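Local atomic coordinates of trypsin inhibitor 3 (Spinacia oleracea, PDB entry 4AOR), a protein that inhibits the serine protease trypsin and belongs to the knottins, small proteins laced together by a knot of three disulfides. Residues S7-G13 with I33-Q37; C4-G8 with E18-S22. All blocks are in the same frame, centred on the assembly; numbering follows the deposited sequence.

Interaction 1 (S7-G13 with I33-Q37); sequences SGAICSG and IFVCQ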
ATOM      1  N   SER D   7       9.901 -11.038  16.774  1.00 16.89           N
ATOM      2  CA  SER D   7       8.501 -10.669  16.991  1.00 17.32           C
ATOM      3  C   SER D   7       8.253  -9.204  16.651  1.00 17.02           C
ATOM      4  O   SER D   7       9.031  -8.321  17.030  1.00 16.25           O
ATOM      5  CB  SER D   7       8.089 -10.975  18.427  1.00 21.34           C
ATOM      6  OG  SER D   7       8.245 -12.369  18.640  1.00 29.00           O
ATOM      7  N   GLY D   8       7.190  -8.956  15.896  1.00 17.41           N
ATOM      8  CA  GLY D   8       6.848  -7.592  15.519  1.00 16.85           C
ATOM      9  C   GLY D   8       7.404  -7.175  14.176  1.00 17.11           C
ATOM     10  O   GLY D   8       6.991  -6.148  13.627  1.00 15.36           O
ATOM     11  N   ALA D   9       8.306  -7.977  13.615  1.00 11.88           N
ATOM     12  CA  ALA D   9       8.899  -7.630  12.327  1.00 11.68           C
ATOM     13  C   ALA D   9       7.846  -7.786  11.243  1.00 10.84           C
ATOM     14  O   ALA D   9       6.950  -8.619  11.354  1.00 10.31           O
ATOM     15  CB  ALA D   9      10.102  -8.542  12.003  1.00 10.93           C
ATOM     16  N   ILE D  10       7.999  -7.028  10.165  1.00  9.92           N
ATOM     17  CA  ILE D  10       7.192  -7.245   8.979  1.00 11.37           C
ATOM     18  C   ILE D  10       7.485  -8.626   8.388  1.00 10.38           C
ATOM     19  O   ILE D  10       8.643  -9.077   8.359  1.00 12.15           O
ATOM     20  CB  ILE D  10       7.581  -6.233   7.890  1.00  7.54           C
ATOM     21  CG1 ILE D  10       7.319  -4.807   8.381  1.00  9.55           C
ATOM     22  CG2 ILE D  10       6.811  -6.514   6.593  1.00 15.02           C
ATOM     23  CD1 ILE D  10       7.979  -3.735   7.464  1.00 10.81           C
ATOM     24  N   CYS D  11       6.452  -9.280   7.892  1.00  9.63           N
ATOM     25  CA  CYS D  11       6.626 -10.514   7.158  1.00 10.38           C
ATOM     26  C   CYS D  11       5.570 -10.629   6.077  1.00  9.56           C
ATOM     27  O   CYS D  11       4.802  -9.689   5.856  1.00  8.35           O
ATOM     28  CB  CYS D  11       6.589 -11.728   8.102  1.00  8.27           C
ATOM     29  SG  CYS D  11       5.074 -11.872   9.077  1.00 11.36           S
ATOM     30  N   SER D  12       5.533 -11.783   5.427  1.00  8.60           N
ATOM     31  CA  SER D  12       4.695 -11.988   4.243  1.00  9.45           C
ATOM     32  C   SER D  12       3.623 -13.017   4.441  1.00  9.89           C
ATOM     33  O   SER D  12       3.914 -14.145   4.822  1.00  9.56           O
ATOM     34  CB  SER D  12       5.531 -12.450   3.064  1.00 13.21           C
ATOM     35  OG  SER D  12       4.713 -12.668   1.910  1.00 12.49           O
ATOM     36  N   GLY D  13       2.397 -12.665   4.089  1.00  9.47           N
ATOM     37  CA  GLY D  13       1.328 -13.644   4.060  1.00 13.22           C
ATOM     38  C   GLY D  13       1.546 -14.776   3.057  1.00 15.22           C
ATOM     39  O   GLY D  13       0.834 -15.787   3.124  1.00 15.56           O
ATOM     40  N   ILE D  33      -0.407  -4.904   7.054  1.00  9.00           N
ATOM     41  CA  ILE D  33       0.712  -5.775   6.760  1.00  7.13           C
ATOM     42  C   ILE D  33       0.562  -7.016   7.623  1.00 10.34           C
ATOM     43  O   ILE D  33      -0.238  -7.024   8.551  1.00  8.77           O
ATOM     44  CB  ILE D  33       2.053  -5.139   7.196  1.00  9.58           C
ATOM     45  CG1 ILE D  33       1.953  -4.568   8.600  1.00  8.96           C
ATOM     46  CG2 ILE D  33       2.513  -4.069   6.210  1.00 12.73           C
ATOM     47  CD1 ILE D  33       3.308  -4.291   9.190  1.00 12.11           C
ATOM     48  N   PHE D  34       1.354  -8.034   7.319  1.00  8.00           N
ATOM     49  CA  PHE D  34       1.551  -9.166   8.212  1.00  8.55           C
ATOM     50  C   PHE D  34       2.782  -8.880   9.097  1.00  9.05           C
ATOM     51  O   PHE D  34       3.704  -8.159   8.690  1.00 10.41           O
ATOM     52  CB  PHE D  34       1.809 -10.434   7.407  1.00  7.71           C
ATOM     53  CG  PHE D  34       0.572 -11.049   6.813  1.00 10.00           C
ATOM     54  CD1 PHE D  34      -0.065 -10.442   5.732  1.00 11.30           C
ATOM     55  CD2 PHE D  34       0.067 -12.240   7.311  1.00 12.56           C
ATOM     56  CE1 PHE D  34      -1.212 -11.017   5.168  1.00 15.78           C
ATOM     57  CE2 PHE D  34      -1.087 -12.817   6.746  1.00 15.38           C
ATOM     58  CZ  PHE D  34      -1.716 -12.192   5.675  1.00 14.59           C
ATOM     59  N   VAL D  35       2.759  -9.402  10.325  1.00  9.39           N
ATOM     60  CA  VAL D  35       3.901  -9.271  11.241  1.00 10.53           C
ATOM     61  C   VAL D  35       4.177 -10.590  11.922  1.00  8.28           C
ATOM     62  O   VAL D  35       3.291 -11.455  11.995  1.00  9.20           O
ATOM     63  CB  VAL D  35       3.685  -8.220  12.346  1.00  8.30           C
ATOM     64  CG1 VAL D  35       3.763  -6.804  11.773  1.00 10.79           C
ATOM     65  CG2 VAL D  35       2.354  -8.478  13.103  1.00 10.87           C
ATOM     66  N   CYS D  36       5.397 -10.736  12.427  1.00  8.96           N
ATOM     67  CA  CYS D  36       5.741 -11.934  13.188  1.00 10.60           C
ATOM     68  C   CYS D  36       5.127 -11.854  14.567  1.00 11.57           C
ATOM     69  O   CYS D  36       5.261 -10.855  15.275  1.00 13.66           O
ATOM     70  CB  CYS D  36       7.273 -12.080  13.307  1.00 10.09           C
ATOM     71  SG  CYS D  36       8.085 -12.414  11.729  1.00 11.89           S
ATOM     72  N   GLN D  37       4.457 -12.927  14.945  1.00 14.64           N
ATOM     73  CA  GLN D  37       3.946 -13.089  16.303  1.00 20.12           C
ATOM     74  C   GLN D  37       5.096 -12.996  17.309  1.00 24.24           C
ATOM     75  O   GLN D  37       6.244 -13.385  16.999  1.00 17.54           O
ATOM     76  CB  GLN D  37       3.247 -14.439  16.387  1.00 22.06           C
ATOM     77  CG  GLN D  37       2.571 -14.764  17.687  1.00 27.26           C
ATOM     78  CD  GLN D  37       1.940 -16.142  17.624  1.00 23.77           C
ATOM     79  OE1 GLN D  37       0.874 -16.326  17.029  1.00 29.75           O
ATOM     80  NE2 GLN D  37       2.616 -17.129  18.211  1.00 38.49           N
ATOM     81  OXT GLN D  37       4.922 -12.504  18.433  1.00 21.13           O
TER
HETATM   82  O   HOH W   1       2.765  -8.173   4.716  1.00  9.54           O
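I10 and V35 form an antiparallel non-hydrogen-bonded pair, their CA atoms 4.5 Å apart, and the backbone bond from C36 N to A9 O, 2.8 Å long, closes the pairing on one side. This pairs edge strand 10-11 with central strand 34-36 in the small three-stranded sheet of the knottin fold; 25-27 runs along the other edge. Toward the C-terminus G8 N gives a further hydrogen bond to C36 O. G8 has positive phi (94°), a shape glycine takes readily because it has no CB to press on the carbonyl oxygen before it. Beyond it, S7 OG donates to Q37 O of the terminal carboxylate at 2.8 Å, an oxygen that also accepts from S22 OG.

The C11-C25 disulfide joins the two edge strands across 34-36, while C36 is tied to C20 in the loop before strand 25-27. The C11 sulfur, with chi1 58° placing it between its own N and carbonyl carbon, leans over the V35 backbone, SG lying 3.2 Å from V35 C. I10 CG1 meets I33 CD1 at 4.1 Å, the two side chains crossing nearly at right angles; I33 belongs to the probable reactive bond for trypsin. At the far end the F34 ring packs against G13, where a bare CA can come close: G13 CA sits 3.5 Å from the ring centroid, 4° off the normal, in a CH-pi contact.

Interaction 2 (C4-G8 with E18-S22); sequences CSPSG and EQCCS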
ATOM      1  N   CYS D   4      16.047 -15.590  10.757  1.00 25.81           N
ATOM      2  CA  CYS D   4      14.615 -15.452  11.063  1.00 20.89           C
ATOM      3  C   CYS D   4      14.294 -14.095  11.675  1.00 18.42           C
ATOM      4  O   CYS D   4      15.118 -13.496  12.370  1.00 21.77           O
ATOM      5  CB  CYS D   4      14.134 -16.570  11.995  1.00 18.35           C
ATOM      6  SG  CYS D   4      14.758 -16.521  13.711  1.00 22.21           S
ATOM      7  N   SER D   5      13.075 -13.618  11.438  1.00 13.59           N
ATOM      8  CA  SER D   5      12.688 -12.290  11.893  1.00 13.98           C
ATOM      9  C   SER D   5      12.060 -12.327  13.291  1.00 12.92           C
ATOM     10  O   SER D   5      11.229 -13.190  13.597  1.00 13.35           O
ATOM     11  CB  SER D   5      11.716 -11.643  10.894  1.00 13.19           C
ATOM     12  OG  SER D   5      12.210 -11.615   9.571  1.00 16.92           O
ATOM     13  N   PRO D   6      12.452 -11.377  14.148  1.00 15.38           N
ATOM     14  CA  PRO D   6      11.974 -11.235  15.521  1.00 18.71           C
ATOM     15  C   PRO D   6      10.502 -10.881  15.595  1.00 18.91           C
ATOM     16  O   PRO D   6       9.941 -10.449  14.597  1.00 14.53           O
ATOM     17  CB  PRO D   6      12.802 -10.055  16.053  1.00 24.47           C
ATOM     18  CG  PRO D   6      13.222  -9.313  14.833  1.00 25.20           C
ATOM     19  CD  PRO D   6      13.459 -10.357  13.800  1.00 16.71           C
ATOM     20  N   SER D   7       9.901 -11.038  16.774  1.00 16.89           N
ATOM     21  CA  SER D   7       8.501 -10.669  16.991  1.00 17.32           C
ATOM     22  C   SER D   7       8.253  -9.204  16.651  1.00 17.02           C
ATOM     23  O   SER D   7       9.031  -8.321  17.030  1.00 16.25           O
ATOM     24  CB  SER D   7       8.089 -10.975  18.427  1.00 21.34           C
ATOM     25  OG  SER D   7       8.245 -12.369  18.640  1.00 29.00           O
ATOM     26  N   GLY D   8       7.190  -8.956  15.896  1.00 17.41           N
ATOM     27  CA  GLY D   8       6.848  -7.592  15.519  1.00 16.85           C
ATOM     28  C   GLY D   8       7.404  -7.175  14.176  1.00 17.11           C
ATOM     29  O   GLY D   8       6.991  -6.148  13.627  1.00 15.36           O
ATOM     30  N   GLU D  18       8.474 -20.267   8.900  1.00 19.25           N
ATOM     31  CA  GLU D  18       9.866 -20.061   9.326  1.00 21.17           C
ATOM     32  C   GLU D  18      10.455 -18.698   8.953  1.00 17.96           C
ATOM     33  O   GLU D  18      11.598 -18.419   9.304  1.00 15.17           O
ATOM     34  CB  GLU D  18      10.814 -21.180   8.859  1.00 25.52           C
ATOM     35  CG  GLU D  18      10.230 -22.588   8.922  1.00 36.06           C
ATOM     36  CD  GLU D  18       9.393 -22.916   7.690  1.00 32.73           C
ATOM     37  OE1 GLU D  18       9.978 -23.111   6.596  1.00 51.72           O
ATOM     38  OE2 GLU D  18       8.151 -22.955   7.810  1.00 27.12           O
ATOM     39  N   GLN D  19       9.689 -17.841   8.268  1.00 15.21           N
ATOM     40  CA  GLN D  19      10.081 -16.431   8.157  1.00 12.63           C
ATOM     41  C   GLN D  19      10.366 -15.815   9.504  1.00 13.77           C
ATOM     42  O   GLN D  19      11.201 -14.903   9.633  1.00 14.51           O
ATOM     43  CB  GLN D  19       8.928 -15.585   7.601  1.00 14.80           C
ATOM     44  CG  GLN D  19       8.637 -15.681   6.140  1.00 26.06           C
ATOM     45  CD  GLN D  19       7.340 -14.938   5.845  1.00 17.03           C
ATOM     46  OE1 GLN D  19       7.360 -13.766   5.468  1.00 22.08           O
ATOM     47  NE2 GLN D  19       6.205 -15.601   6.078  1.00 17.87           N
ATOM     48  N   CYS D  20       9.595 -16.257  10.498  1.00 13.66           N
ATOM     49  CA  CYS D  20       9.566 -15.634  11.804  1.00 12.81           C
ATOM     50  C   CYS D  20      10.191 -16.575  12.821  1.00 11.17           C
ATOM     51  O   CYS D  20       9.916 -17.783  12.788  1.00 15.20           O
ATOM     52  CB  CYS D  20       8.118 -15.366  12.226  1.00 12.28           C
ATOM     53  SG  CYS D  20       7.225 -14.167  11.162  1.00 14.15           S
ATOM     54  N   CYS D  21      10.993 -16.020  13.727  1.00 14.71           N
ATOM     55  CA  CYS D  21      11.581 -16.829  14.789  1.00 15.06           C
ATOM     56  C   CYS D  21      10.491 -17.598  15.538  1.00 16.59           C
ATOM     57  O   CYS D  21      10.679 -18.776  15.876  1.00 13.45           O
ATOM     58  CB  CYS D  21      12.398 -15.959  15.750  1.00 14.36           C
ATOM     59  SG  CYS D  21      13.802 -15.193  14.956  1.00 21.61           S
ATOM     60  N   SER D  22       9.337 -16.946  15.725  1.00 13.47           N
ATOM     61  CA  SER D  22       8.208 -17.489  16.484  1.00 13.02           C
ATOM     62  C   SER D  22       7.396 -18.531  15.726  1.00 12.97           C
ATOM     63  O   SER D  22       6.569 -19.228  16.307  1.00 17.53           O
ATOM     64  CB  SER D  22       7.257 -16.365  16.864  1.00 15.13           C
ATOM     65  OG  SER D  22       6.598 -15.924  15.693  1.00 16.91           O
TER
HETATM   66  O   HOH W   2       9.253 -14.001  15.399  1.00 15.59           O
HETATM   67  O   HOH W   3      12.830 -14.020   7.426  1.00 28.05           O
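S5 and C20 bring their CA atoms to 4.6 Å, and S5 bridges the two backbones with its backbone N and O: S5 N donates to Q19 O at 2.9 Å, and S5 O accepts from C21 N at 2.8 Å. A water widens the link by donating to S5 O while accepting from S22 N, so this carbonyl takes two hydrogen bonds. A second water donates to Q19 O, which thereby also serves two donors.

Beside this bridge lies the C4-C21 disulfide, one of the three that define the knottin, tying the N-terminal end of the modelled chain to the loop before strand 25-27. Its SG atoms are 2.1 Å apart and the C-S-S-C torsion is 89°, close to the relaxed right angle. The two cysteines reach it differently: C4 SG stands between its own N and carbonyl carbon (chi1 69°), whereas C21 SG lies anti to its carbonyl carbon.

The neighbouring C20 turns its sulfur away from S5 and inward to bond C36, although its CB still lies 4.0 Å from S5 O. Q19 likewise sends its amide away from the 4-8 segment. Its OE1 probably accepts from S12 N, tying the 18-22 loop to the residue after strand 10-11, while NE2 closes back on its own loop at P16 O; an amide that both accepts and donates suits glutamine to this double role.

S7 and G8 belong to a segment of each contact, where the chain passes from the loop of interaction 2 toward the sheet edge of interaction 1, but only S7 touches the partner segment in both. Interaction 1 lies near the centre of the chain and is partly buried; it consists of backbone hydrogen bonds along a short, weakly bonded strand edge, with a serine hydroxyl on the terminal carboxylate and apolar and sulfur contacts. Interaction 2 is a surface contact between loops, held by a single backbone bridge, two waters and a disulfide contained wholly within it. The two are joined covalently by a further disulfide, C20 SG lying 2.0 Å from C36 SG.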